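Local coordinates for glyoxalase-like domain protein (Staphylococcus aureus, PDB 3P8A) that is of unknown function but, as a member of the vicinal oxygen chelate (glyoxalase-like) family, may be a metal-dependent enzyme or a small-molecule binding protein, at residues V44-H48 against Y184-F189; H53-T58 against E89-A95; K123-V129 against K210-M214; E161-P165 against V242-H246; Q254-P258 against R269-L273. All coordinates share one frame; numbering follows the deposited sequence.

Interaction 1 of 5, residues V44-H48 against Y184-F189; sequences VIKLH and YFQKQF
Gln186 docks its side-chain amide against the backbone of Lys46, and this pairing is the polar centre of the contact. Its CG lies beside the backbone N and the chain runs extended beyond it (chi2 168°), which carries the amide across to Lys46. Lys46 N donates to Gln186 OE1 at 2.8 Å with an N-H...O angle of 171°, so the bond is nearly straight, although the donor is tilted from the plane of the amide. In the return direction Gln186 NE2 gives a weak bond to Lys46 O at 3.1 Å; the same NE2 also bonds to Tyr64 O. The Ile45 side chain crosses that of Gln186 at about a right angle, its CG2 lying 3.8 Å from Gln186 NE2. Beside this, Val44 O meets the rim of the Phe189 ring near its plane, 3.1 Å from Phe189 CZ, while Ile45 CG1 packs on Phe189 CE2 at 4.0 Å. Two loops of the glyoxalase-like fold are joined here: one runs into edge strand 48-53 of the eight-stranded sheet, the other leads from helix 176-181 into strand 189-198 of the second sheet. At the far end, Tyr184 CD1 sits over one face of the His48 imidazole, offset toward its rim, with the two planes at 46°. A water hydrogen-bonds to both His48 NE2 and Tyr184 O, donating to the latter. Further out, Phe189 N bonds to Gln186 O in a type I turn, and Ile250 backs both Ile45 and Phe189.

Interaction 2 of 5, residues H53-T58 against E89-A95; sequences HHKYGT and EGGVAFA
Charged and polar groups meet at one rim of the contact, where Lys55 NZ forms a salt bridge with Glu89 OE2 at 3.0 Å, using the syn lone pair of that oxygen. Bends at chi3 and chi4 of Lys55 curl its amine round to the carboxylate. Tyr56 OH lies 2.5 Å from the same Glu89 OE2, the ring and carboxylate planes standing 81° apart. Among the aromatic groups, the edge of Phe94 points at the face of His53 in a T-shaped pair: Phe94 CZ lies over the centre of the imidazole and the planes make 83°. Tyr56 completes the cluster obliquely, its CE2 being 4.3 Å from Phe94 CE2. Apolar packing comes from two alanine methyls. Ala95 CB touches Tyr56 CB at 3.6 Å, and Ala93 CB lies 3.7 Å from Tyr56 CZ, near the hydroxyl end. Within the hairpin, His53 ND1 and Thr58 OG1 are hydrogen-bonded at 3.0 Å, which restrains rotation of the imidazole, while His53 NE2 bonds to a glycerol, probably from crystallisation. The arrangement is that of a beta hairpin turn, linking strands 48-53 and 58-64, packed against the loop between helices 78-84 and 97-100 in the glyoxalase-like fold.

Interaction 3 of 5, residues K123-V129 against K210-M214; sequences KLQSEQV and KWFDM
This is a contact between two helix ends, partly buried, joining the C-terminal part of helix 117-125 to that of helix 201-212 through a lysine-centred polar group above an apolar patch. Lys123 carries the polar part: with CG anti to the backbone N (chi1 -176°) and a bend at chi2, its chain reaches across toward the other helix. Its NZ makes a salt bridge within its own segment to Glu127 OE1 at 2.8 Å, meeting that oxygen on its syn side, and across the contact a long one to Asp213 OD1 at 3.9 Å. A water bridges the segments, accepting from Lys123 NZ and donating to Glu127 OE2 and, at 2.7 Å, to Lys210 O. By contrast, Trp211 O is buried without a polar partner; Leu124 CD2 lies 3.7 Å from it. Val129 CG1 approaches Trp211 CD1 obliquely at 4.1 Å. A Schellman motif ends the first helix, with Val129 N bonded to Leu124 O at 3.0 Å and Gln128 at positive phi as its C-prime residue; this turn brings Val129 back toward the indole. Beneath the apolar patch runs strand 147-155, whose Ile154 touches Leu124, Val129 and Trp211, while the loop residue Pro164 packs on Trp211.

Interaction 4 of 5, residues E161-P165 against V242-H246; sequences EIKPP and VSKYH
A loop between strands 147-155 and 166-170 of the eight-stranded sheet meets the start of strand 244-252 of the seven-stranded sheet in this contact. The touching parts of 161-165 and 242-246 run in similar directions, and both hydrogen bonds joining them are donated by side-chain hydroxyls. Tyr245 OH donates to Lys163 O at 2.7 Å, with a C=O...O angle of 177°, so the hydroxyl approaches nearly along the C=O axis, and the carbonyl oxygen lies in the plane of the phenol ring at its edge. At the other end, Ser243 OG donates to Glu161 OE1 at 2.8 Å, reaching the carboxylate on its anti side and 33° out of its plane; Lys199 N bonds to the same OG, which is thus held twice. Between these bonds Ile162 spreads its branches. CG2, placed anti to the backbone N by chi1 of -61°, meets Tyr245 CZ at 3.6 Å obliquely to the ring, whereas CD1 reaches the strand backbone, 3.4 Å from Lys244 N. Pro165 CD closes on the phenol oxygen, Tyr245 OH, at 3.6 Å. Trp208 of helix 201-212 also packs against both Pro165 and Tyr245. A tyrosine reaching from one sheet to a loop carbonyl of the other, with aliphatic packing alongside, makes this part of the interface between the two beta-sheet halves of the glyoxalase-like fold.

Interaction 5 of 5, residues Q254-P258 against R269-L273; sequences QATSP and RFEPL
Pro272 fits closely against the loop 254-258, and its ring supplies the tight side of the contact. Pro272 CB lies 3.3 Å from Ala255 O, while Pro272 CG approaches Thr256 O at 3.5 Å, so two successive carbonyl oxygens meet neighbouring carbons of one ring. Ala255 also points its methyl toward this ring, with Ala255 CB 4.5 Å from Pro272 CG. The third ring carbon, Pro272 CD, faces the other proline: it is 3.8 Å from Pro258 N and 4.1 Å from Pro258 CG. No conventional hydrogen bond joins the segments. Instead, Pro258 CA makes a CA-H...O contact with Phe270 O at 3.2 Å, the angle at H being 127°. These contacts join the loop between strands 244-252 and 259-263 to the end of strand 266-272, in the seven-stranded sheet where 266-272 lies between those two strands; the backbone of Phe270 pairs with Tyr259, just beyond Pro258. Looser packing and exposed residues mark the other side. Thr256 and Ser257 are exposed, and both point their CB atoms away from the opposing segment. Pro258, exposed as well, brings its CB no nearer than 4.3 Å to Glu271 CG. Beyond it Glu271 turns to its own strand, where Glu271 OE2 forms a salt bridge with Arg269 NH2 at 3.6 Å.

How the interactions relate
Interactions 1 and 5 lie on the same side of the chain's centre, their centres 15 Å apart, and share packing around Phe270, which touches Ile45 and Phe189. Interaction 4 links two further sites: Lys163 NZ reaches Gly91 O of interaction 2, and Pro164 and Pro165 pack on Trp211 and Phe212 of interaction 3. Along the chain, interaction 2 is nested within the loop closed by interaction 1, interactions 3 and 4 each cross interaction 1 and one another, and interaction 5 follows all of them. The crossing contacts 1 and 4, with centres 26 Å apart on opposite sides of the chain's centre, tie the eight-stranded half to the seven-stranded half at two separate places.

Interaction 1 of 5, residues V44-H48 against Y184-F189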
# COMPACT_ATOMS: atom_id res chain seq x y z
N VAL A 44 17.40 -10.54 0.65
CA VAL A 44 17.16 -10.16 -0.76
C VAL A 44 16.75 -8.68 -0.82
O VAL A 44 17.33 -7.91 -1.59
CB VAL A 44 16.14 -11.07 -1.51
CG1 VAL A 44 16.79 -12.31 -2.13
CG2 VAL A 44 14.93 -11.41 -0.65
N ILE A 45 15.80 -8.27 0.04
CA ILE A 45 15.37 -6.88 0.18
C ILE A 45 15.84 -6.45 1.55
O ILE A 45 15.47 -7.06 2.55
CB ILE A 45 13.83 -6.67 0.01
CG1 ILE A 45 13.39 -6.96 -1.43
CG2 ILE A 45 13.40 -5.23 0.45
CD1 ILE A 45 11.93 -7.33 -1.57
N LYS A 46 16.66 -5.39 1.58
CA LYS A 46 17.17 -4.85 2.83
C LYS A 46 16.07 -4.05 3.53
O LYS A 46 15.24 -3.42 2.88
CB LYS A 46 18.43 -3.99 2.58
CG LYS A 46 19.74 -4.78 2.65
CD LYS A 46 20.05 -5.54 1.36
CE LYS A 46 21.17 -6.53 1.49
NZ LYS A 46 21.23 -7.45 0.32
N LEU A 47 16.08 -4.11 4.86
CA LEU A 47 15.10 -3.44 5.70
C LEU A 47 15.76 -2.44 6.61
O LEU A 47 16.92 -2.61 7.01
CB LEU A 47 14.32 -4.47 6.55
CG LEU A 47 13.64 -5.62 5.82
CD1 LEU A 47 12.99 -6.58 6.81
CD2 LEU A 47 12.60 -5.13 4.83
N HIS A 48 15.01 -1.38 6.91
CA HIS A 48 15.41 -0.28 7.80
C HIS A 48 14.26 -0.07 8.78
O HIS A 48 13.10 -0.02 8.36
CB HIS A 48 15.70 1.00 6.99
CG HIS A 48 16.85 0.83 6.04
ND1 HIS A 48 18.17 0.85 6.49
CD2 HIS A 48 16.85 0.58 4.72
CE1 HIS A 48 18.92 0.65 5.41
NE2 HIS A 48 18.16 0.46 4.33
N TYR A 184 18.97 4.80 0.85
CA TYR A 184 18.25 3.56 1.18
C TYR A 184 17.66 2.82 -0.03
O TYR A 184 17.35 1.64 0.11
CB TYR A 184 17.13 3.82 2.22
CG TYR A 184 17.57 4.52 3.48
CD1 TYR A 184 18.64 4.04 4.24
CD2 TYR A 184 16.89 5.63 3.96
CE1 TYR A 184 19.04 4.67 5.41
CE2 TYR A 184 17.28 6.28 5.13
CZ TYR A 184 18.36 5.80 5.85
OH TYR A 184 18.75 6.44 7.00
N PHE A 185 17.51 3.50 -1.19
CA PHE A 185 16.94 2.88 -2.39
C PHE A 185 17.80 1.73 -2.91
O PHE A 185 19.02 1.85 -3.01
CB PHE A 185 16.70 3.90 -3.51
CG PHE A 185 15.64 4.98 -3.30
CD1 PHE A 185 14.70 4.87 -2.28
CD2 PHE A 185 15.60 6.10 -4.13
CE1 PHE A 185 13.73 5.86 -2.09
CE2 PHE A 185 14.63 7.10 -3.93
CZ PHE A 185 13.70 6.97 -2.92
N GLN A 186 17.14 0.61 -3.25
CA GLN A 186 17.81 -0.59 -3.76
C GLN A 186 17.41 -0.66 -5.21
O GLN A 186 16.43 -1.31 -5.56
CB GLN A 186 17.35 -1.83 -2.97
CG GLN A 186 17.61 -1.70 -1.48
CD GLN A 186 16.89 -2.77 -0.72
OE1 GLN A 186 17.30 -3.94 -0.73
NE2 GLN A 186 15.82 -2.39 -0.03
N LYS A 187 18.14 0.09 -6.04
CA LYS A 187 17.89 0.32 -7.46
C LYS A 187 18.02 -0.85 -8.44
O LYS A 187 17.65 -0.72 -9.62
CB LYS A 187 18.54 1.63 -7.93
CG LYS A 187 17.82 2.83 -7.31
CD LYS A 187 18.39 4.17 -7.74
CE LYS A 187 17.60 5.30 -7.13
NZ LYS A 187 18.13 6.63 -7.53
N GLN A 188 18.44 -2.02 -7.93
CA GLN A 188 18.49 -3.29 -8.68
C GLN A 188 17.03 -3.78 -8.83
O GLN A 188 16.72 -4.54 -9.75
CB GLN A 188 19.34 -4.33 -7.90
CG GLN A 188 18.71 -4.81 -6.58
CD GLN A 188 19.63 -5.00 -5.41
OE1 GLN A 188 19.80 -6.11 -4.89
NE2 GLN A 188 20.20 -3.91 -4.92
N PHE A 189 16.14 -3.33 -7.90
CA PHE A 189 14.73 -3.68 -7.87
C PHE A 189 13.86 -2.56 -8.39
O PHE A 189 14.18 -1.39 -8.20
CB PHE A 189 14.28 -4.02 -6.45
CG PHE A 189 15.05 -5.12 -5.77
CD1 PHE A 189 15.09 -6.39 -6.32
CD2 PHE A 189 15.66 -4.90 -4.54
CE1 PHE A 189 15.79 -7.42 -5.68
CE2 PHE A 189 16.35 -5.93 -3.90
CZ PHE A 189 16.43 -7.17 -4.48
O HOH W 1 18.12 0.06 1.91

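Interaction 2 of 5, residues H53-T58 against E89-A95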
# COMPACT_ATOMS: atom_id res chain seq x y z
N HIS A 53 3.53 4.56 15.26
CA HIS A 53 2.36 5.37 14.95
C HIS A 53 1.60 5.46 16.28
O HIS A 53 0.89 4.52 16.65
CB HIS A 53 1.49 4.72 13.85
CG HIS A 53 2.20 4.44 12.56
ND1 HIS A 53 2.39 3.14 12.11
CD2 HIS A 53 2.72 5.30 11.65
CE1 HIS A 53 3.02 3.25 10.95
NE2 HIS A 53 3.22 4.54 10.63
N HIS A 54 1.81 6.57 17.04
CA HIS A 54 1.21 6.76 18.37
C HIS A 54 -0.29 6.62 18.43
O HIS A 54 -0.78 6.03 19.38
CB HIS A 54 1.68 8.05 19.07
CG HIS A 54 1.41 8.01 20.54
ND1 HIS A 54 2.33 7.48 21.44
CD2 HIS A 54 0.29 8.37 21.23
CE1 HIS A 54 1.75 7.55 22.63
NE2 HIS A 54 0.53 8.08 22.56
N LYS A 55 -1.01 7.12 17.41
CA LYS A 55 -2.47 7.05 17.34
C LYS A 55 -3.01 5.61 17.33
O LYS A 55 -4.09 5.36 17.87
CB LYS A 55 -2.97 7.70 16.05
CG LYS A 55 -3.00 9.21 16.04
CD LYS A 55 -3.14 9.76 14.61
CE LYS A 55 -4.44 9.43 13.92
NZ LYS A 55 -5.62 10.09 14.56
N TYR A 56 -2.27 4.68 16.69
CA TYR A 56 -2.72 3.30 16.50
C TYR A 56 -2.03 2.21 17.30
O TYR A 56 -2.63 1.15 17.48
CB TYR A 56 -2.70 2.94 15.01
CG TYR A 56 -3.50 3.90 14.15
CD1 TYR A 56 -4.89 3.91 14.20
CD2 TYR A 56 -2.87 4.78 13.28
CE1 TYR A 56 -5.64 4.79 13.41
CE2 TYR A 56 -3.60 5.68 12.50
CZ TYR A 56 -4.98 5.66 12.55
OH TYR A 56 -5.70 6.51 11.76
N GLY A 57 -0.81 2.46 17.76
CA GLY A 57 -0.06 1.47 18.54
C GLY A 57 0.70 0.47 17.68
O GLY A 57 1.04 -0.62 18.14
N THR A 58 0.96 0.85 16.40
CA THR A 58 1.66 0.04 15.40
C THR A 58 3.06 0.58 15.16
O THR A 58 3.33 1.74 15.50
CB THR A 58 0.87 -0.01 14.07
OG1 THR A 58 0.54 1.32 13.63
CG2 THR A 58 -0.37 -0.87 14.14
N GLU A 89 -12.85 6.73 12.02
CA GLU A 89 -11.54 6.76 11.41
C GLU A 89 -10.97 5.32 11.36
O GLU A 89 -10.45 4.90 10.34
CB GLU A 89 -10.63 7.65 12.26
CG GLU A 89 -9.29 7.97 11.65
CD GLU A 89 -8.37 8.75 12.57
OE1 GLU A 89 -8.82 9.75 13.17
OE2 GLU A 89 -7.19 8.36 12.67
N GLY A 90 -11.19 4.57 12.43
CA GLY A 90 -10.78 3.17 12.58
C GLY A 90 -11.41 2.20 11.60
O GLY A 90 -10.82 1.16 11.31
N GLY A 91 -12.60 2.53 11.09
CA GLY A 91 -13.29 1.73 10.09
C GLY A 91 -12.61 1.79 8.73
O GLY A 91 -12.81 0.89 7.91
N VAL A 92 -11.79 2.84 8.49
CA VAL A 92 -11.05 3.02 7.23
C VAL A 92 -9.51 2.98 7.34
O VAL A 92 -8.84 2.77 6.33
CB VAL A 92 -11.48 4.30 6.46
CG1 VAL A 92 -12.96 4.27 6.09
CG2 VAL A 92 -11.14 5.58 7.22
N ALA A 93 -8.96 3.28 8.52
CA ALA A 93 -7.50 3.43 8.70
C ALA A 93 -6.65 2.22 8.29
O ALA A 93 -7.10 1.08 8.45
CB ALA A 93 -7.18 3.86 10.13
N PHE A 94 -5.44 2.46 7.76
CA PHE A 94 -4.56 1.37 7.35
C PHE A 94 -4.20 0.44 8.52
O PHE A 94 -4.25 -0.78 8.34
CB PHE A 94 -3.29 1.89 6.64
CG PHE A 94 -2.27 2.47 7.58
CD1 PHE A 94 -1.19 1.72 8.01
CD2 PHE A 94 -2.44 3.75 8.10
CE1 PHE A 94 -0.28 2.25 8.93
CE2 PHE A 94 -1.56 4.26 9.05
CZ PHE A 94 -0.47 3.52 9.45
N ALA A 95 -3.87 0.98 9.71
CA ALA A 95 -3.45 0.17 10.86
C ALA A 95 -4.53 -0.77 11.43
O ALA A 95 -4.24 -1.92 11.74
CB ALA A 95 -2.89 1.06 11.96

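Interaction 3 of 5, residues K123-V129 against K210-M214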
# COMPACT_ATOMS: atom_id res chain seq x y z
N LYS A 123 -11.90 16.51 -5.55
CA LYS A 123 -12.29 15.75 -6.73
C LYS A 123 -13.20 14.58 -6.34
O LYS A 123 -14.19 14.32 -7.03
CB LYS A 123 -11.05 15.27 -7.51
CG LYS A 123 -11.33 14.52 -8.82
CD LYS A 123 -11.26 13.01 -8.63
CE LYS A 123 -11.40 12.22 -9.91
NZ LYS A 123 -11.69 10.80 -9.61
N LEU A 124 -12.85 13.86 -5.25
CA LEU A 124 -13.67 12.72 -4.83
C LEU A 124 -15.00 13.21 -4.29
O LEU A 124 -16.04 12.64 -4.62
CB LEU A 124 -12.93 11.84 -3.81
CG LEU A 124 -11.69 11.08 -4.29
CD1 LEU A 124 -10.98 10.45 -3.12
CD2 LEU A 124 -12.07 9.98 -5.30
N GLN A 125 -14.98 14.29 -3.50
CA GLN A 125 -16.18 14.91 -2.93
C GLN A 125 -17.11 15.49 -4.02
O GLN A 125 -18.33 15.41 -3.85
CB GLN A 125 -15.84 15.95 -1.87
CG GLN A 125 -15.33 15.29 -0.57
CD GLN A 125 -15.32 16.21 0.62
OE1 GLN A 125 -15.49 15.77 1.76
NE2 GLN A 125 -15.16 17.50 0.38
N SER A 126 -16.54 15.93 -5.16
CA SER A 126 -17.34 16.45 -6.29
C SER A 126 -18.04 15.31 -7.04
O SER A 126 -18.90 15.56 -7.88
CB SER A 126 -16.47 17.26 -7.24
OG SER A 126 -15.64 16.41 -8.02
N GLU A 127 -17.65 14.04 -6.75
CA GLU A 127 -18.24 12.82 -7.31
C GLU A 127 -19.05 12.09 -6.25
O GLU A 127 -19.46 10.95 -6.45
CB GLU A 127 -17.15 11.89 -7.89
CG GLU A 127 -16.38 12.49 -9.05
CD GLU A 127 -15.21 11.65 -9.51
OE1 GLU A 127 -14.27 11.45 -8.71
OE2 GLU A 127 -15.25 11.17 -10.67
N GLN A 128 -19.27 12.74 -5.10
CA GLN A 128 -20.01 12.20 -3.96
C GLN A 128 -19.38 10.93 -3.35
O GLN A 128 -20.09 10.08 -2.82
CB GLN A 128 -21.53 12.05 -4.26
CG GLN A 128 -22.46 11.96 -3.03
CD GLN A 128 -22.39 13.13 -2.06
OE1 GLN A 128 -22.04 14.25 -2.43
NE2 GLN A 128 -22.77 12.90 -0.81
N VAL A 129 -18.06 10.78 -3.44
CA VAL A 129 -17.43 9.66 -2.74
C VAL A 129 -17.16 10.17 -1.32
O VAL A 129 -16.60 11.26 -1.16
CB VAL A 129 -16.24 8.90 -3.41
CG1 VAL A 129 -15.79 9.51 -4.72
CG2 VAL A 129 -15.07 8.69 -2.46
N LYS A 210 -13.06 4.80 -11.27
CA LYS A 210 -13.79 5.95 -10.77
C LYS A 210 -12.94 6.76 -9.80
O LYS A 210 -12.73 7.95 -10.03
CB LYS A 210 -15.06 5.47 -10.07
CG LYS A 210 -16.19 6.49 -10.04
CD LYS A 210 -17.40 5.99 -9.24
CE LYS A 210 -18.34 5.06 -10.00
NZ LYS A 210 -19.24 5.80 -10.91
N TRP A 211 -12.42 6.10 -8.75
CA TRP A 211 -11.63 6.72 -7.70
C TRP A 211 -10.22 7.16 -8.10
O TRP A 211 -9.76 8.21 -7.65
CB TRP A 211 -11.53 5.79 -6.49
CG TRP A 211 -12.84 5.32 -5.91
CD1 TRP A 211 -14.02 5.99 -5.88
CD2 TRP A 211 -13.03 4.12 -5.15
NE1 TRP A 211 -14.96 5.26 -5.19
CE2 TRP A 211 -14.38 4.11 -4.73
CE3 TRP A 211 -12.21 3.02 -4.82
CZ2 TRP A 211 -14.93 3.04 -4.00
CZ3 TRP A 211 -12.74 1.98 -4.09
CH2 TRP A 211 -14.09 1.99 -3.69
N PHE A 212 -9.53 6.37 -8.90
CA PHE A 212 -8.13 6.68 -9.22
C PHE A 212 -7.83 7.18 -10.60
O PHE A 212 -6.65 7.35 -10.94
CB PHE A 212 -7.22 5.51 -8.80
CG PHE A 212 -7.58 4.93 -7.45
CD1 PHE A 212 -7.51 5.71 -6.29
CD2 PHE A 212 -8.03 3.62 -7.34
CE1 PHE A 212 -7.88 5.19 -5.06
CE2 PHE A 212 -8.41 3.10 -6.10
CZ PHE A 212 -8.33 3.88 -4.96
N ASP A 213 -8.89 7.39 -11.43
CA ASP A 213 -8.76 7.90 -12.79
C ASP A 213 -7.77 7.05 -13.60
O ASP A 213 -6.92 7.57 -14.32
CB ASP A 213 -8.34 9.39 -12.74
CG ASP A 213 -9.19 10.27 -13.63
OD1 ASP A 213 -9.97 11.09 -13.09
OD2 ASP A 213 -9.09 10.12 -14.87
N MSE A 214 -7.85 5.73 -13.43
CA MSE A 214 -6.95 4.80 -14.07
C MSE A 214 -7.35 4.51 -15.52
O MSE A 214 -8.48 4.80 -15.91
CB MSE A 214 -6.90 3.49 -13.26
CG MSE A 214 -6.04 3.58 -12.00
SE MSE A 214 -6.11 1.91 -10.99
CE MSE A 214 -5.13 2.39 -9.34
O HOH W 2 -13.06 9.89 -11.81

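Interaction 4 of 5, residues E161-P165 against V242-H246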
# COMPACT_ATOMS: atom_id res chain seq x y z
N GLU A 161 -15.09 -5.61 -1.91
CA GLU A 161 -14.45 -6.90 -1.77
C GLU A 161 -13.01 -6.63 -1.31
O GLU A 161 -12.46 -7.35 -0.47
CB GLU A 161 -14.41 -7.67 -3.12
CG GLU A 161 -15.74 -8.28 -3.51
CD GLU A 161 -16.25 -9.40 -2.65
OE1 GLU A 161 -15.44 -10.03 -1.93
OE2 GLU A 161 -17.48 -9.65 -2.69
N ILE A 162 -12.43 -5.56 -1.85
CA ILE A 162 -11.04 -5.14 -1.65
C ILE A 162 -10.98 -3.85 -0.89
O ILE A 162 -11.68 -2.90 -1.24
CB ILE A 162 -10.37 -4.99 -3.07
CG1 ILE A 162 -10.37 -6.30 -3.84
CG2 ILE A 162 -8.97 -4.37 -3.01
CD1 ILE A 162 -9.75 -7.52 -3.07
N LYS A 163 -10.10 -3.78 0.12
CA LYS A 163 -9.98 -2.54 0.88
C LYS A 163 -9.48 -1.47 -0.08
O LYS A 163 -8.48 -1.71 -0.77
CB LYS A 163 -9.01 -2.68 2.07
CG LYS A 163 -9.09 -1.50 3.03
CD LYS A 163 -10.21 -1.67 4.01
CE LYS A 163 -10.15 -0.62 5.08
NZ LYS A 163 -11.18 -0.91 6.11
N PRO A 164 -10.19 -0.32 -0.19
CA PRO A 164 -9.76 0.70 -1.14
C PRO A 164 -8.35 1.22 -0.87
O PRO A 164 -8.04 1.57 0.28
CB PRO A 164 -10.79 1.84 -0.94
CG PRO A 164 -12.01 1.15 -0.42
CD PRO A 164 -11.42 0.10 0.51
N PRO A 165 -7.52 1.36 -1.92
CA PRO A 165 -6.22 2.03 -1.75
C PRO A 165 -6.46 3.44 -1.17
O PRO A 165 -7.52 4.03 -1.39
CB PRO A 165 -5.69 2.13 -3.18
CG PRO A 165 -6.35 1.02 -3.90
CD PRO A 165 -7.73 0.96 -3.33
N VAL A 242 -10.73 -15.96 -3.37
CA VAL A 242 -10.39 -15.03 -2.28
C VAL A 242 -10.46 -13.57 -2.76
O VAL A 242 -10.32 -13.31 -3.96
CB VAL A 242 -8.96 -15.33 -1.69
CG1 VAL A 242 -8.87 -16.71 -1.09
CG2 VAL A 242 -7.86 -15.15 -2.73
N SER A 243 -10.69 -12.63 -1.84
CA SER A 243 -10.62 -11.20 -2.13
C SER A 243 -9.45 -10.65 -1.31
O SER A 243 -9.56 -10.46 -0.09
CB SER A 243 -11.93 -10.49 -1.82
OG SER A 243 -12.89 -10.71 -2.84
N LYS A 244 -8.31 -10.40 -1.97
CA LYS A 244 -7.11 -9.89 -1.28
C LYS A 244 -6.01 -9.35 -2.18
O LYS A 244 -5.89 -9.75 -3.34
CB LYS A 244 -6.54 -10.98 -0.32
CG LYS A 244 -6.02 -12.24 -1.01
CD LYS A 244 -5.38 -13.14 0.03
CE LYS A 244 -4.53 -14.22 -0.57
NZ LYS A 244 -3.99 -15.12 0.48
N TYR A 245 -5.14 -8.51 -1.60
CA TYR A 245 -3.89 -8.04 -2.19
C TYR A 245 -3.02 -9.30 -2.09
O TYR A 245 -2.76 -9.79 -0.99
CB TYR A 245 -3.32 -6.87 -1.37
CG TYR A 245 -4.10 -5.60 -1.60
CD1 TYR A 245 -3.84 -4.79 -2.70
CD2 TYR A 245 -5.14 -5.23 -0.74
CE1 TYR A 245 -4.60 -3.64 -2.94
CE2 TYR A 245 -5.93 -4.11 -1.00
CZ TYR A 245 -5.64 -3.31 -2.09
OH TYR A 245 -6.39 -2.19 -2.35
N HIS A 246 -2.73 -9.90 -3.24
CA HIS A 246 -2.12 -11.20 -3.36
C HIS A 246 -0.61 -11.26 -3.55
O HIS A 246 0.06 -12.00 -2.84
CB HIS A 246 -2.85 -11.95 -4.49
CG HIS A 246 -2.31 -13.31 -4.79
ND1 HIS A 246 -2.69 -14.42 -4.04
CD2 HIS A 246 -1.54 -13.73 -5.83
CE1 HIS A 246 -2.12 -15.47 -4.63
NE2 HIS A 246 -1.40 -15.10 -5.70

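Interaction 5 of 5, residues Q254-P258 against R269-L273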
# COMPACT_ATOMS: atom_id res chain seq x y z
N GLN A 254 19.69 -7.98 -11.07
CA GLN A 254 20.69 -9.00 -10.75
C GLN A 254 20.17 -10.46 -10.91
O GLN A 254 20.94 -11.40 -10.76
CB GLN A 254 21.30 -8.78 -9.35
CG GLN A 254 22.00 -7.43 -9.14
CD GLN A 254 23.34 -7.22 -9.84
OE1 GLN A 254 23.78 -8.00 -10.70
NE2 GLN A 254 24.01 -6.13 -9.50
N ALA A 255 18.86 -10.64 -11.22
CA ALA A 255 18.30 -11.98 -11.41
C ALA A 255 18.50 -12.48 -12.83
O ALA A 255 18.38 -11.72 -13.79
CB ALA A 255 16.81 -11.99 -11.05
N THR A 256 18.78 -13.79 -12.96
CA THR A 256 18.96 -14.45 -14.25
C THR A 256 17.73 -15.32 -14.50
O THR A 256 17.38 -15.56 -15.66
CB THR A 256 20.25 -15.30 -14.29
OG1 THR A 256 20.17 -16.33 -13.31
CG2 THR A 256 21.51 -14.46 -14.07
N SER A 257 17.09 -15.78 -13.41
CA SER A 257 15.90 -16.64 -13.45
C SER A 257 14.78 -16.12 -12.54
O SER A 257 15.09 -15.58 -11.47
CB SER A 257 16.28 -18.07 -13.04
OG SER A 257 16.80 -18.16 -11.72
N PRO A 258 13.49 -16.27 -12.91
CA PRO A 258 12.43 -15.80 -12.00
C PRO A 258 12.35 -16.66 -10.75
O PRO A 258 12.85 -17.79 -10.73
CB PRO A 258 11.15 -15.96 -12.83
CG PRO A 258 11.58 -16.31 -14.21
CD PRO A 258 12.93 -16.91 -14.11
N ARG A 269 7.18 -11.84 -6.03
CA ARG A 269 7.66 -12.47 -7.27
C ARG A 269 8.79 -11.64 -7.85
O ARG A 269 8.64 -10.42 -7.96
CB ARG A 269 6.53 -12.64 -8.30
CG ARG A 269 5.46 -13.65 -7.90
CD ARG A 269 4.22 -13.64 -8.80
NE ARG A 269 4.52 -14.02 -10.19
CZ ARG A 269 3.62 -14.08 -11.17
NH1 ARG A 269 2.34 -13.80 -10.94
NH2 ARG A 269 4.00 -14.41 -12.40
N PHE A 270 9.91 -12.27 -8.21
CA PHE A 270 11.07 -11.58 -8.78
C PHE A 270 11.32 -12.05 -10.18
O PHE A 270 11.31 -13.26 -10.44
CB PHE A 270 12.31 -11.75 -7.91
CG PHE A 270 12.19 -11.19 -6.51
CD1 PHE A 270 12.67 -9.92 -6.20
CD2 PHE A 270 11.55 -11.91 -5.50
CE1 PHE A 270 12.55 -9.40 -4.90
CE2 PHE A 270 11.43 -11.39 -4.21
CZ PHE A 270 11.95 -10.15 -3.91
N GLU A 271 11.50 -11.10 -11.10
CA GLU A 271 11.72 -11.44 -12.50
C GLU A 271 12.95 -10.73 -13.06
O GLU A 271 13.19 -9.57 -12.71
CB GLU A 271 10.45 -11.15 -13.33
CG GLU A 271 9.28 -12.04 -12.92
CD GLU A 271 7.96 -11.95 -13.66
OE1 GLU A 271 7.86 -11.16 -14.63
OE2 GLU A 271 7.03 -12.68 -13.27
N PRO A 272 13.72 -11.40 -13.95
CA PRO A 272 14.89 -10.73 -14.57
C PRO A 272 14.52 -9.56 -15.49
O PRO A 272 13.38 -9.48 -15.97
CB PRO A 272 15.55 -11.86 -15.39
CG PRO A 272 14.91 -13.13 -14.92
CD PRO A 272 13.54 -12.76 -14.49
N LEU A 273 15.54 -8.71 -15.81
CA LEU A 273 15.52 -7.50 -16.65
C LEU A 273 14.93 -6.26 -15.97
O LEU A 273 15.65 -5.29 -15.72
CB LEU A 273 14.92 -7.71 -18.06
CG LEU A 273 15.81 -8.41 -19.09
CD1 LEU A 273 15.00 -9.34 -19.97
CD2 LEU A 273 16.55 -7.40 -19.97